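Local atomic coordinates of CaaX farnesyltransferase beta subunit Ram1 (Aspergillus fumigatus, PDB entry 4L9P), a protein that pairs with an alpha subunit to form a zinc-dependent enzyme that probably transfers the farnesyl group of farnesyl diphosphate to the cysteine of CaaX-ending proteins, itself binding the peptide. Residues B[288-292]-B[321-325]; B[250-255]-B[314-320]; B[128-132]-B[415-421]. All blocks are in the same frame, centred on the assembly; numbering follows the deposited sequence. Where two conformers were deposited one is given.

Interaction 1: B[288-292]-B[321-325]; sequences LPEYL and CLCLL
Residues 288-292 form a helical turn, with Leu292 N bonded to Leu288 O at 2.9 Å. Across from it, 321-325 begins as helix, continuing from earlier in the chain, and carries i+3-to-i bonds, Leu324 N to Cys321 O at 3.0 Å and Leu325 N to Leu322 O at 2.9 Å. The backbones come nearest at Pro289 and Leu322, whose CA atoms are 6.4 Å apart. No hydrogen bond joins the segments; shape complementarity of apolar side chains buries 255 Å². Leu322 (m, t) pushes its CD2 into the hollow between Pro289 and Leu292, 3.8 Å from Pro289 CB and 3.8 Å from Leu292 CD1. In return Leu292 (m, t) lodges that CD1 between Leu322 and Cys321, 3.9 Å from Cys321 CB. Leu288 (t, p) reaches forward so that its CD2 lies 3.8 Å from Cys321 SG and 4.3 Å from Leu325 CD2. Leu325 (m, t) leans over the start of the other helix, its CD1 3.9 Å from Pro289 CD on the proline ring. This is plain apolar packing between a peripheral and a core helix of the alpha-alpha toroid, away from the annotated sites. Helix 251-263 touches Leu288 and Leu292 through Ala254, Met258 and Val251, while helix 328-335 reaches Pro289 with Tyr335 and Leu322 with Val331.

Interaction 2: B[250-255]-B[314-320]; sequences DVRGAY and YAFCALA. With FII ([(3,7,11-trimethyl-dodeca-2,6,10-trienyloxycarbamoyl)-methyl]-phosphonic acid), chain Q.
Two neighbouring core helices of the toroid form one wall of the isoprenoid pocket, here filled by the farnesyl diphosphate analogue FII. Helix segments 251-255 and 314-320 run the same way at 37°, their axes 8.5 Å apart at closest approach, with Tyr255 and Cys317 in register (CA-CA 5.2 Å). Cys317 (m) fits against the first helix: its CB lies 3.8 Å from Val251 CG2 and 3.7 Å from Tyr255 CB, and its SG makes an oblique sulfur-aromatic contact 4.8 Å from the Tyr255 ring centroid. Tyr255 (t) packs CE1 3.5 Å from Ala320 CB and offers its face to the edge of Phe316 (t) in a T-shaped pair, centroids 5.3 Å apart and planes at 73°; its hydroxyl is hydrogen-bonded to Ile497 O. Tyr314 (m) meets Val251 CG2 with CD1 at 3.3 Å and Arg252 CG with CE1 at 3.9 Å. Asp250 N-caps the first helix, its OD1 taking a weak bond from Arg252 N at 3.0 Å, while its OD2 forms a salt bridge to Arg252 NH2 at 2.7 Å. FII touches four of these residues: C24 is 3.5 Å from Tyr314 OH, C10 3.5 Å from Cys317 SG, C11 3.8 Å from Arg252 CG and C1 3.8 Å from Tyr255 CD2. Tyr314 OH is hydrogen-bonded to Tyr123 of the alpha subunit, and Arg252 NH1 to the bound peptide's backbone. With its polar ends so engaged, the wall meets the farnesyl chain by van der Waals contact from carbon, sulfur and the Tyr314 hydroxyl oxygen, as suits the hydrocarbon part of the ligand.

Interaction 3: B[128-132]-B[415-421]; sequences DHLEY and QCKLGGL
Helical residues 128-132 pack against a loop that folds through a type I beta turn, Cys416 to Gly419, closed by Gly419 N to Cys416 O at 2.7 Å and backed by Cys416 N to Gly420 O at 2.9 Å. The backbones are closest at Asp128 and Gly419, CA-CA 4.5 Å. Both nitrogens of His129 (m) are used: ND1 accepts from Gly420 N at 2.9 Å, and NE2 donates to Gln415 OE1 at 2.8 Å, so NE2 carries a proton. Gln415 OE1 also accepts from Gln125 N. One water donates to Asp128 OD2 (2.9 Å) and Cys416 O (2.9 Å), another to Asp128 O (2.8 Å) and Leu418 O (2.7 Å); Asp128 OD2 is further salt-bridged to Lys113. Leu421 CD1 sits over the His129 ring, 3.5 Å from its centroid, and Gly420 CA over that of Tyr132 (t) at 3.8 Å, both CH-pi contacts. Gly419 and Gly420 have positive phi (106° and 91°), and a CB on Gly419 would clash with Asp128 O. The contact thus ties helix 126-135 to the loop between helices 403-413 and 431-444; helix 431-444 packs Ala437 and Leu438 on Leu421 and carries the zinc ligand His433.

In the fold
Interactions 1 and 2 share helix 312-323 and touch, Leu292 packing on Val251 and Ala318; helix 251-263 and helix 288-293 follow each other in the chain, so a core helix is gripped by two successive helices. Both contacts are buried, yet interaction 1 is wholly aliphatic and sulfur packing behind the wall, whereas interaction 2 adds aromatic rings and charges where that wall faces ligand, peptide and alpha subunit. Interaction 3 lies across the chain's centre from interaction 1, about 36 Å between centres, and is only partly buried; there backbone, histidine and waters replace close helix packing. Its segments, 283 residues apart, enclose the other two in sequence.

Interaction 1: B[288-292]-B[321-325]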
ATOM      1  N   LEU B 288      -5.098  -5.126  17.417  1.00  6.90           N
ATOM      2  CA  LEU B 288      -4.680  -4.479  16.148  1.00  6.73           C
ATOM      3  C   LEU B 288      -3.191  -4.667  15.778  1.00  5.92           C
ATOM      4  O   LEU B 288      -2.892  -5.129  14.696  1.00  6.08           O
ATOM      5  CB  LEU B 288      -5.022  -2.986  16.178  1.00  6.20           C
ATOM      6  CG  LEU B 288      -4.615  -2.191  14.918  1.00  6.96           C
ATOM      7  CD1 LEU B 288      -5.219  -2.807  13.625  1.00  8.26           C
ATOM      8  CD2 LEU B 288      -5.086  -0.765  15.120  1.00  8.30           C
ATOM      9  N   PRO B 289      -2.256  -4.412  16.705  1.00  6.20           N
ATOM     10  CA  PRO B 289      -0.865  -4.661  16.271  1.00  5.99           C
ATOM     11  C   PRO B 289      -0.617  -6.169  16.032  1.00  5.72           C
ATOM     12  O   PRO B 289       0.223  -6.500  15.191  1.00  6.15           O
ATOM     13  CB  PRO B 289       0.005  -4.087  17.428  1.00  7.28           C
ATOM     14  CG  PRO B 289      -0.928  -4.156  18.651  1.00  7.26           C
ATOM     15  CD  PRO B 289      -2.358  -3.900  18.089  1.00  6.39           C
ATOM     16  N   GLU B 290      -1.282  -7.044  16.791  1.00  5.99           N
ATOM     17  CA  GLU B 290      -1.161  -8.475  16.523  1.00  6.60           C
ATOM     18  C   GLU B 290      -1.671  -8.815  15.098  1.00  5.63           C
ATOM     19  O   GLU B 290      -1.015  -9.603  14.376  1.00  6.12           O
ATOM     20  CB  GLU B 290      -1.956  -9.269  17.564  1.00  8.23           C
ATOM     21  CG  GLU B 290      -1.424  -9.068  18.988  1.00 10.86           C
ATOM     22  CD  GLU B 290      -2.066  -7.938  19.745  1.00 13.65           C
ATOM     23  OE1 GLU B 290      -2.716  -7.074  19.160  1.00 11.40           O
ATOM     24  OE2 GLU B 290      -1.920  -7.913  20.991  1.00 19.15           O
ATOM     25  N   TYR B 291      -2.785  -8.214  14.678  1.00  5.61           N
ATOM     26  CA  TYR B 291      -3.298  -8.407  13.338  1.00  5.50           C
ATOM     27  C   TYR B 291      -2.242  -7.919  12.331  1.00  5.22           C
ATOM     28  O   TYR B 291      -1.940  -8.597  11.334  1.00  5.67           O
ATOM     29  CB  TYR B 291      -4.594  -7.627  13.195  1.00  5.56           C
ATOM     30  CG  TYR B 291      -5.028  -7.408  11.767  1.00  6.50           C
ATOM     31  CD1 TYR B 291      -5.643  -8.412  11.044  1.00  7.44           C
ATOM     32  CD2 TYR B 291      -4.778  -6.202  11.138  1.00  8.52           C
ATOM     33  CE1 TYR B 291      -6.069  -8.216   9.722  1.00  7.63           C
ATOM     34  CE2 TYR B 291      -5.160  -5.969   9.864  1.00  9.90           C
ATOM     35  CZ  TYR B 291      -5.760  -6.954   9.116  1.00  8.61           C
ATOM     36  OH  TYR B 291      -6.198  -6.643   7.855  1.00 11.23           O
ATOM     37  N   LEU B 292      -1.665  -6.744  12.578  1.00  4.69           N
ATOM     38  CA  LEU B 292      -0.685  -6.251  11.596  1.00  4.66           C
ATOM     39  C   LEU B 292       0.557  -7.166  11.551  1.00  4.12           C
ATOM     40  O   LEU B 292       1.109  -7.425  10.473  1.00  5.34           O
ATOM     41  CB  LEU B 292      -0.268  -4.827  11.954  1.00  4.95           C
ATOM     42  CG  LEU B 292      -1.432  -3.820  11.928  1.00  5.20           C
ATOM     43  CD1 LEU B 292      -1.041  -2.421  12.498  1.00  5.61           C
ATOM     44  CD2 LEU B 292      -1.963  -3.663  10.465  1.00  7.07           C
ATOM     45  N   CYS B 321       0.180   2.725  10.729  1.00  5.33           N
ATOM     46  CA  CYS B 321      -0.786   2.382  11.778  1.00  6.22           C
ATOM     47  C   CYS B 321      -0.055   1.981  13.069  1.00  5.51           C
ATOM     48  O   CYS B 321      -0.488   2.395  14.160  1.00  6.37           O
ATOM     49  CB  CYS B 321      -1.683   1.222  11.266  1.00  6.95           C
ATOM     50  SG  CYS B 321      -3.122   1.003  12.321  1.00  9.02           S
ATOM     51  N   LEU B 322       1.039   1.196  12.974  1.00  5.89           N
ATOM     52  CA  LEU B 322       1.789   0.819  14.207  1.00  5.91           C
ATOM     53  C   LEU B 322       2.302   2.067  14.920  1.00  6.25           C
ATOM     54  O   LEU B 322       2.249   2.134  16.156  1.00  7.94           O
ATOM     55  CB  LEU B 322       2.993  -0.084  13.885  1.00  6.49           C
ATOM     56  CG  LEU B 322       2.596  -1.528  13.578  1.00  6.48           C
ATOM     57  CD1 LEU B 322       3.865  -2.258  13.146  1.00  7.29           C
ATOM     58  CD2 LEU B 322       1.953  -2.269  14.758  1.00  6.82           C
ATOM     59  N   CYS B 323       2.737   3.068  14.150  1.00  5.66           N
ATOM     60  CA  CYS B 323       3.235   4.290  14.758  1.00  6.83           C
ATOM     61  C   CYS B 323       2.125   5.171  15.334  1.00  7.66           C
ATOM     62  O   CYS B 323       2.441   6.168  16.026  1.00  7.98           O
ATOM     63  CB  CYS B 323       4.104   5.079  13.730  1.00  8.16           C
ATOM     64  SG  CYS B 323       5.656   4.130  13.376  1.00  9.50           S
ATOM     65  N   LEU B 324       0.845   4.899  15.056  1.00  8.68           N
ATOM     66  CA  LEU B 324      -0.243   5.523  15.813  1.00  9.73           C
ATOM     67  C   LEU B 324      -0.495   4.863  17.181  1.00 11.82           C
ATOM     68  O   LEU B 324      -1.295   5.369  18.010  1.00 13.97           O
ATOM     69  CB  LEU B 324      -1.551   5.393  14.988  1.00 10.16           C
ATOM     70  CG  LEU B 324      -1.629   6.297  13.793  1.00  9.79           C
ATOM     71  CD1 LEU B 324      -2.879   5.942  13.030  1.00 10.92           C
ATOM     72  CD2 LEU B 324      -1.725   7.757  14.229  1.00 10.46           C
ATOM     73  N   LEU B 325       0.158   3.739  17.431  1.00  9.44           N
ATOM     74  CA  LEU B 325      -0.065   2.985  18.663  1.00 10.38           C
ATOM     75  C   LEU B 325       0.963   3.213  19.761  1.00 12.08           C
ATOM     76  O   LEU B 325       0.733   2.823  20.913  1.00 14.29           O
ATOM     77  CB  LEU B 325      -0.159   1.473  18.383  1.00 11.63           C
ATOM     78  CG  LEU B 325      -1.150   1.141  17.262  1.00 11.50           C
ATOM     79  CD1 LEU B 325      -1.131  -0.385  16.996  1.00 13.05           C
ATOM     80  CD2 LEU B 325      -2.561   1.633  17.576  1.00 12.35           C
TER

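Interaction 2: B[250-255]-B[314-320]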
ATOM      1  N   ASP B 250      -8.706  -5.391   5.192  1.00  4.29           N
ATOM      2  CA  ASP B 250      -7.276  -5.340   4.825  1.00  4.40           C
ATOM      3  C   ASP B 250      -6.677  -4.163   5.536  1.00  3.72           C
ATOM      4  O   ASP B 250      -7.379  -3.408   6.215  1.00  5.03           O
ATOM      5  CB  ASP B 250      -7.069  -5.328   3.284  1.00  6.46           C
ATOM      6  CG  ASP B 250      -7.652  -4.117   2.616  1.00  8.58           C
ATOM      7  OD1 ASP B 250      -7.450  -3.007   3.133  1.00  8.52           O
ATOM      8  OD2 ASP B 250      -8.322  -4.277   1.548  1.00 12.15           O
ATOM      9  N   VAL B 251      -5.356  -4.057   5.424  1.00  3.65           N
ATOM     10  CA  VAL B 251      -4.668  -3.066   6.242  1.00  3.99           C
ATOM     11  C   VAL B 251      -4.995  -1.615   5.840  1.00  5.12           C
ATOM     12  O   VAL B 251      -4.795  -0.743   6.685  1.00  5.22           O
ATOM     13  CB  VAL B 251      -3.156  -3.281   6.231  1.00  6.87           C
ATOM     14  CG1 VAL B 251      -2.767  -4.683   6.852  1.00  7.13           C
ATOM     15  CG2 VAL B 251      -2.620  -3.041   4.859  1.00  9.81           C
ATOM     16  N   ARG B 252      -5.544  -1.339   4.648  1.00  7.60           N
ATOM     17  CA  ARG B 252      -6.136  -0.008   4.383  1.00  8.46           C
ATOM     18  C   ARG B 252      -7.187   0.322   5.361  1.00  9.43           C
ATOM     19  O   ARG B 252      -7.293   1.475   5.815  1.00  9.33           O
ATOM     20  CB  ARG B 252      -6.917   0.074   3.052  1.00 10.77           C
ATOM     21  CG  ARG B 252      -6.041  -0.118   1.952  1.00 10.48           C
ATOM     22  CD  ARG B 252      -6.993  -0.149   0.648  1.00 11.62           C
ATOM     23  NE  ARG B 252      -7.906  -1.280   0.705  1.00 11.94           N
ATOM     24  CZ  ARG B 252      -9.184  -1.263   0.257  1.00 11.08           C
ATOM     25  NH1 ARG B 252      -9.719  -0.208  -0.342  1.00 13.09           N
ATOM     26  NH2 ARG B 252      -9.870  -2.313   0.407  1.00 10.30           N
ATOM     27  N   GLY B 253      -8.036  -0.629   5.683  1.00  9.14           N
ATOM     28  CA  GLY B 253      -9.100  -0.415   6.645  1.00  9.71           C
ATOM     29  C   GLY B 253      -8.535  -0.000   7.969  1.00  8.56           C
ATOM     30  O   GLY B 253      -8.993   1.001   8.541  1.00  8.85           O
ATOM     31  N   ALA B 254      -7.512  -0.731   8.450  1.00  7.05           N
ATOM     32  CA  ALA B 254      -6.933  -0.408   9.725  1.00  5.88           C
ATOM     33  C   ALA B 254      -6.301   1.001   9.718  1.00  5.10           C
ATOM     34  O   ALA B 254      -6.513   1.795  10.631  1.00  6.53           O
ATOM     35  CB  ALA B 254      -5.883  -1.427  10.099  1.00  7.07           C
ATOM     36  N   TYR B 255      -5.431   1.276   8.724  1.00  4.00           N
ATOM     37  CA  TYR B 255      -4.740   2.559   8.698  1.00  3.85           C
ATOM     38  C   TYR B 255      -5.724   3.721   8.527  1.00  3.91           C
ATOM     39  O   TYR B 255      -5.666   4.739   9.273  1.00  4.14           O
ATOM     40  CB  TYR B 255      -3.749   2.548   7.518  1.00  3.63           C
ATOM     41  CG  TYR B 255      -3.206   3.901   7.187  1.00  3.03           C
ATOM     42  CD1 TYR B 255      -2.293   4.560   8.026  1.00  3.89           C
ATOM     43  CD2 TYR B 255      -3.617   4.530   6.018  1.00  3.91           C
ATOM     44  CE1 TYR B 255      -1.850   5.841   7.709  1.00  4.03           C
ATOM     45  CE2 TYR B 255      -3.178   5.785   5.685  1.00  3.49           C
ATOM     46  CZ  TYR B 255      -2.298   6.457   6.539  1.00  3.56           C
ATOM     47  OH  TYR B 255      -1.897   7.742   6.201  1.00  3.95           O
ATOM     48  N   TYR B 314       0.783  -1.592   1.254  1.00  4.35           N
ATOM     49  CA  TYR B 314       0.265  -2.156   2.509  1.00  3.79           C
ATOM     50  C   TYR B 314       1.321  -2.086   3.603  1.00  4.53           C
ATOM     51  O   TYR B 314       0.968  -1.949   4.794  1.00  5.42           O
ATOM     52  CB  TYR B 314      -0.181  -3.585   2.264  1.00  3.49           C
ATOM     53  CG  TYR B 314      -1.363  -3.648   1.303  1.00  4.60           C
ATOM     54  CD1 TYR B 314      -2.514  -2.881   1.547  1.00  6.43           C
ATOM     55  CD2 TYR B 314      -1.430  -4.580   0.255  1.00  4.72           C
ATOM     56  CE1 TYR B 314      -3.663  -3.007   0.734  1.00  5.51           C
ATOM     57  CE2 TYR B 314      -2.568  -4.687  -0.545  1.00  5.17           C
ATOM     58  CZ  TYR B 314      -3.665  -3.924  -0.320  1.00  6.09           C
ATOM     59  OH  TYR B 314      -4.784  -4.110  -1.105  1.00  9.36           O
ATOM     60  N   ALA B 315       2.614  -2.113   3.258  1.00  3.61           N
ATOM     61  CA  ALA B 315       3.660  -1.852   4.287  1.00  3.83           C
ATOM     62  C   ALA B 315       3.504  -0.454   4.857  1.00  2.48           C
ATOM     63  O   ALA B 315       3.613  -0.268   6.094  1.00  4.11           O
ATOM     64  CB  ALA B 315       5.035  -2.036   3.683  1.00  5.00           C
ATOM     65  N   PHE B 316       3.255   0.536   3.978  1.00  2.88           N
ATOM     66  CA  PHE B 316       3.035   1.870   4.507  1.00  2.54           C
ATOM     67  C   PHE B 316       1.850   1.871   5.485  1.00  2.32           C
ATOM     68  O   PHE B 316       1.917   2.425   6.620  1.00  4.17           O
ATOM     69  CB  PHE B 316       2.778   2.923   3.421  1.00  3.28           C
ATOM     70  CG  PHE B 316       2.429   4.273   4.013  1.00  3.66           C
ATOM     71  CD1 PHE B 316       3.445   5.077   4.559  1.00  4.84           C
ATOM     72  CD2 PHE B 316       1.090   4.660   4.141  1.00  3.92           C
ATOM     73  CE1 PHE B 316       3.142   6.266   5.206  1.00  5.16           C
ATOM     74  CE2 PHE B 316       0.766   5.895   4.768  1.00  4.61           C
ATOM     75  CZ  PHE B 316       1.801   6.689   5.326  1.00  4.93           C
ATOM     76  N   CYS B 317       0.715   1.337   5.030  1.00  3.27           N
ATOM     77  CA  CYS B 317      -0.464   1.370   5.922  1.00  4.41           C
ATOM     78  C   CYS B 317      -0.182   0.718   7.282  1.00  3.99           C
ATOM     79  O   CYS B 317      -0.589   1.234   8.328  1.00  4.27           O
ATOM     80  CB  CYS B 317      -1.615   0.588   5.246  1.00  5.04           C
ATOM     81  SG  CYS B 317      -2.340   1.449   3.812  1.00  6.87           S
ATOM     82  N   ALA B 318       0.461  -0.447   7.265  1.00  3.44           N
ATOM     83  CA  ALA B 318       0.736  -1.170   8.507  1.00  3.13           C
ATOM     84  C   ALA B 318       1.737  -0.435   9.402  1.00  4.26           C
ATOM     85  O   ALA B 318       1.519  -0.355  10.607  1.00  5.10           O
ATOM     86  CB  ALA B 318       1.242  -2.604   8.219  1.00  4.52           C
ATOM     87  N   LEU B 319       2.834   0.054   8.815  1.00  3.48           N
ATOM     88  CA  LEU B 319       3.863   0.704   9.645  1.00  3.84           C
ATOM     89  C   LEU B 319       3.333   2.034  10.172  1.00  3.91           C
ATOM     90  O   LEU B 319       3.569   2.366  11.345  1.00  5.16           O
ATOM     91  CB  LEU B 319       5.117   0.961   8.818  1.00  4.42           C
ATOM     92  CG  LEU B 319       5.881  -0.335   8.460  1.00  6.40           C
ATOM     93  CD1 LEU B 319       6.935  -0.055   7.378  1.00  7.31           C
ATOM     94  CD2 LEU B 319       6.497  -0.965   9.750  1.00  9.26           C
ATOM     95  N   ALA B 320       2.603   2.796   9.344  1.00  4.12           N
ATOM     96  CA  ALA B 320       2.051   4.055   9.819  1.00  4.02           C
ATOM     97  C   ALA B 320       1.020   3.760  10.917  1.00  4.82           C
ATOM     98  O   ALA B 320       0.969   4.455  11.935  1.00  5.52           O
ATOM     99  CB  ALA B 320       1.377   4.841   8.644  1.00  4.57           C
TER
HETATM  100  C1  FII Q 608      -4.532   4.538   2.299  1.00 11.11           C
HETATM  101  C2  FII Q 608      -4.708   3.651   1.095  1.00 10.84           C
HETATM  102  C6  FII Q 608      -6.087   3.517   0.603  1.00 12.73           C
HETATM  103  C10 FII Q 608      -3.621   2.712   0.765  1.00 10.00           C
HETATM  104  C11 FII Q 608      -3.697   1.690  -0.369  1.00  9.72           C
HETATM  105  C12 FII Q 608      -2.922   2.287  -1.580  1.00  8.89           C
HETATM  106  C15 FII Q 608      -2.461   1.316  -2.663  1.00 10.93           C
HETATM  107  C18 FII Q 608      -1.702   1.848  -3.872  1.00 11.22           C
HETATM  108  C22 FII Q 608      -3.167  -0.003  -2.688  1.00 14.30           C
HETATM  109  C23 FII Q 608      -2.463  -1.079  -3.498  1.00 17.67           C
HETATM  110  C24 FII Q 608      -3.321  -2.269  -3.702  1.00 15.94           C
HETATM  111  C27 FII Q 608      -2.813  -3.097  -4.839  1.00 12.41           C
HETATM  112  C30 FII Q 608      -1.805  -4.165  -4.455  1.00 12.96           C
HETATM  113  C34 FII Q 608      -3.764  -3.253  -5.965  1.00 12.41           C
HETATM  114  C35 FII Q 608      -3.558  -4.267  -7.071  1.00 13.03           C
HETATM  115  O36 FII Q 608      -3.317  -3.624  -8.310  1.00 11.83           O
HETATM  116  N42 FII Q 608      -2.271  -2.742  -8.330  1.00 10.47           N
HETATM  117  C43 FII Q 608      -1.119  -3.292  -8.910  1.00  7.89           C
HETATM  118  O44 FII Q 608      -1.013  -4.458  -9.319  1.00  8.17           O
HETATM  119  C45 FII Q 608       0.024  -2.292  -9.016  1.00  5.97           C
HETATM  120  P46 FII Q 608       1.719  -3.056  -8.842  1.00  4.74           P
HETATM  121  O49 FII Q 608       1.645  -3.945  -7.658  1.00  5.05           O
HETATM  122  O50 FII Q 608       2.060  -3.725 -10.138  1.00  7.34           O
HETATM  123  O51 FII Q 608       2.598  -1.812  -8.594  1.00  5.07           O

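Interaction 3: B[128-132]-B[415-421]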
ATOM      1  N   ASP B 128       3.295  24.456 -14.023  1.00 10.63           N
ATOM      2  CA  ASP B 128       2.540  23.470 -14.786  1.00 10.87           C
ATOM      3  C   ASP B 128       1.746  22.563 -13.839  1.00 10.15           C
ATOM      4  O   ASP B 128       0.564  22.225 -14.111  1.00  9.85           O
ATOM      5  CB  ASP B 128       3.453  22.558 -15.606  1.00 12.97           C
ATOM      6  CG  ASP B 128       4.158  23.278 -16.761  1.00 16.39           C
ATOM      7  OD1 ASP B 128       3.666  24.343 -17.203  1.00 18.73           O
ATOM      8  OD2 ASP B 128       5.192  22.731 -17.239  1.00 19.31           O
ATOM      9  N   HIS B 129       2.379  22.115 -12.763  1.00  9.42           N
ATOM     10  CA  HIS B 129       1.651  21.223 -11.835  1.00  8.39           C
ATOM     11  C   HIS B 129       0.552  21.924 -11.055  1.00  7.83           C
ATOM     12  O   HIS B 129      -0.500  21.310 -10.823  1.00  8.82           O
ATOM     13  CB  HIS B 129       2.636  20.532 -10.898  1.00  8.28           C
ATOM     14  CG  HIS B 129       3.682  19.767 -11.647  1.00  7.51           C
ATOM     15  ND1 HIS B 129       3.371  18.985 -12.750  1.00  7.69           N
ATOM     16  CD2 HIS B 129       5.036  19.685 -11.479  1.00  8.23           C
ATOM     17  CE1 HIS B 129       4.492  18.456 -13.230  1.00  7.69           C
ATOM     18  NE2 HIS B 129       5.516  18.855 -12.465  1.00  8.39           N
ATOM     19  N   LEU B 130       0.770  23.183 -10.673  1.00  8.88           N
ATOM     20  CA  LEU B 130      -0.293  23.938 -10.009  1.00  9.04           C
ATOM     21  C   LEU B 130      -1.519  24.009 -10.934  1.00 10.10           C
ATOM     22  O   LEU B 130      -2.630  23.788 -10.495  1.00 10.57           O
ATOM     23  CB  LEU B 130       0.144  25.406  -9.711  1.00  9.55           C
ATOM     24  CG  LEU B 130       1.139  25.481  -8.549  1.00 11.36           C
ATOM     25  CD1 LEU B 130       1.727  26.899  -8.490  1.00 12.48           C
ATOM     26  CD2 LEU B 130       0.503  25.189  -7.211  1.00 12.39           C
ATOM     27  N   GLU B 131      -1.317  24.369 -12.202  1.00  9.69           N
ATOM     28  CA  GLU B 131      -2.473  24.476 -13.078  0.54 11.36           C
ATOM     29  C   GLU B 131      -3.199  23.136 -13.251  1.00 11.07           C
ATOM     30  O   GLU B 131      -4.451  23.094 -13.270  1.00 11.45           O
ATOM     31  CB  GLU B 131      -2.070  25.069 -14.423  0.54 14.09           C
ATOM     32  CG  GLU B 131      -1.529  26.492 -14.284  0.54 17.03           C
ATOM     33  CD  GLU B 131      -1.087  27.092 -15.599  0.54 21.84           C
ATOM     34  OE1 GLU B 131      -1.303  26.423 -16.639  0.54 24.03           O
ATOM     35  OE2 GLU B 131      -0.541  28.240 -15.608  0.54 23.61           O
ATOM     36  N   TYR B 132      -2.433  22.065 -13.333  1.00  9.61           N
ATOM     37  CA  TYR B 132      -3.021  20.739 -13.464  1.00  8.76           C
ATOM     38  C   TYR B 132      -3.884  20.438 -12.232  1.00  9.40           C
ATOM     39  O   TYR B 132      -4.999  19.912 -12.364  1.00  9.85           O
ATOM     40  CB  TYR B 132      -1.900  19.714 -13.616  1.00  8.10           C
ATOM     41  CG  TYR B 132      -2.411  18.325 -13.819  1.00  8.57           C
ATOM     42  CD1 TYR B 132      -2.743  17.871 -15.102  1.00 10.27           C
ATOM     43  CD2 TYR B 132      -2.585  17.457 -12.728  1.00 10.08           C
ATOM     44  CE1 TYR B 132      -3.237  16.597 -15.316  1.00 11.77           C
ATOM     45  CE2 TYR B 132      -3.097  16.155 -12.932  1.00 11.21           C
ATOM     46  CZ  TYR B 132      -3.403  15.739 -14.238  1.00 12.48           C
ATOM     47  OH  TYR B 132      -3.901  14.480 -14.440  1.00 14.00           O
ATOM     48  N   GLN B 415       7.581  13.678 -14.641  1.00  6.86           N
ATOM     49  CA  GLN B 415       6.873  14.909 -14.964  1.00  7.35           C
ATOM     50  C   GLN B 415       6.322  14.923 -16.383  1.00  8.13           C
ATOM     51  O   GLN B 415       7.043  14.639 -17.349  1.00 10.21           O
ATOM     52  CB  GLN B 415       7.808  16.122 -14.830  1.00  6.76           C
ATOM     53  CG  GLN B 415       8.402  16.252 -13.412  1.00  6.88           C
ATOM     54  CD  GLN B 415       9.020  17.648 -13.249  1.00  7.56           C
ATOM     55  OE1 GLN B 415       8.286  18.596 -12.928  1.00  7.78           O
ATOM     56  NE2 GLN B 415      10.312  17.736 -13.439  1.00  8.20           N
ATOM     57  N   CYS B 416       5.051  15.271 -16.524  0.51  9.17           N
ATOM     58  CA  CYS B 416       4.431  15.386 -17.852  0.51  9.73           C
ATOM     59  C   CYS B 416       4.533  16.808 -18.354  0.51  9.98           C
ATOM     60  O   CYS B 416       4.198  17.759 -17.652  0.51  9.71           O
ATOM     61  CB  CYS B 416       2.964  14.985 -17.780  0.51  9.80           C
ATOM     62  SG  CYS B 416       2.837  13.348 -17.133  0.51 10.59           S
ATOM     63  N   LYS B 417       4.947  16.954 -19.604  1.00 11.06           N
ATOM     64  CA  LYS B 417       5.260  18.268 -20.127  1.00 13.73           C
ATOM     65  C   LYS B 417       4.084  19.238 -20.031  1.00 14.36           C
ATOM     66  O   LYS B 417       4.301  20.452 -19.944  1.00 16.22           O
ATOM     67  CB  LYS B 417       5.751  18.135 -21.557  1.00 17.16           C
ATOM     68  CG  LYS B 417       4.732  17.683 -22.556  1.00 22.19           C
ATOM     69  CD  LYS B 417       5.329  17.575 -23.973  1.00 25.94           C
ATOM     70  CE  LYS B 417       4.326  16.973 -24.978  1.00 29.48           C
ATOM     71  NZ  LYS B 417       5.015  16.625 -26.308  1.00 32.22           N
ATOM     72  N   LEU B 418       2.850  18.727 -20.067  1.00 14.60           N
ATOM     73  CA  LEU B 418       1.660  19.566 -19.986  1.00 17.24           C
ATOM     74  C   LEU B 418       1.175  19.798 -18.547  1.00 15.66           C
ATOM     75  O   LEU B 418       0.166  20.467 -18.308  1.00 18.65           O
ATOM     76  CB  LEU B 418       0.536  18.924 -20.832  1.00 21.52           C
ATOM     77  CG  LEU B 418       0.920  18.785 -22.300  1.00 25.61           C
ATOM     78  CD1 LEU B 418      -0.199  18.082 -23.050  1.00 27.91           C
ATOM     79  CD2 LEU B 418       1.198  20.168 -22.847  1.00 26.62           C
ATOM     80  N   GLY B 419       1.908  19.263 -17.580  1.00 11.99           N
ATOM     81  CA  GLY B 419       1.550  19.350 -16.160  1.00  9.66           C
ATOM     82  C   GLY B 419       1.022  18.035 -15.613  1.00  9.43           C
ATOM     83  O   GLY B 419       0.487  17.204 -16.364  1.00  9.90           O
ATOM     84  N   GLY B 420       1.182  17.879 -14.299  1.00  7.63           N
ATOM     85  CA  GLY B 420       0.844  16.604 -13.673  1.00  7.20           C
ATOM     86  C   GLY B 420       2.073  15.704 -13.641  1.00  6.48           C
ATOM     87  O   GLY B 420       3.025  15.800 -14.452  1.00  7.16           O
ATOM     88  N   LEU B 421       2.021  14.752 -12.714  1.00  5.34           N
ATOM     89  CA  LEU B 421       3.047  13.695 -12.677  1.00  4.83           C
ATOM     90  C   LEU B 421       2.383  12.337 -12.890  1.00  6.07           C
ATOM     91  O   LEU B 421       1.152  12.189 -12.780  1.00  6.48           O
ATOM     92  CB  LEU B 421       3.882  13.699 -11.377  1.00  5.61           C
ATOM     93  CG  LEU B 421       4.770  15.001 -11.274  1.00  6.48           C
ATOM     94  CD1 LEU B 421       4.000  16.128 -10.496  1.00  7.97           C
ATOM     95  CD2 LEU B 421       6.116  14.678 -10.578  1.00  7.52           C
TER
HETATM   96  O   HOH W   1       5.941  19.972 -16.804  1.00 20.71           O
HETATM   97  O   HOH W   2      -0.658  22.375 -16.642  1.00 26.38           O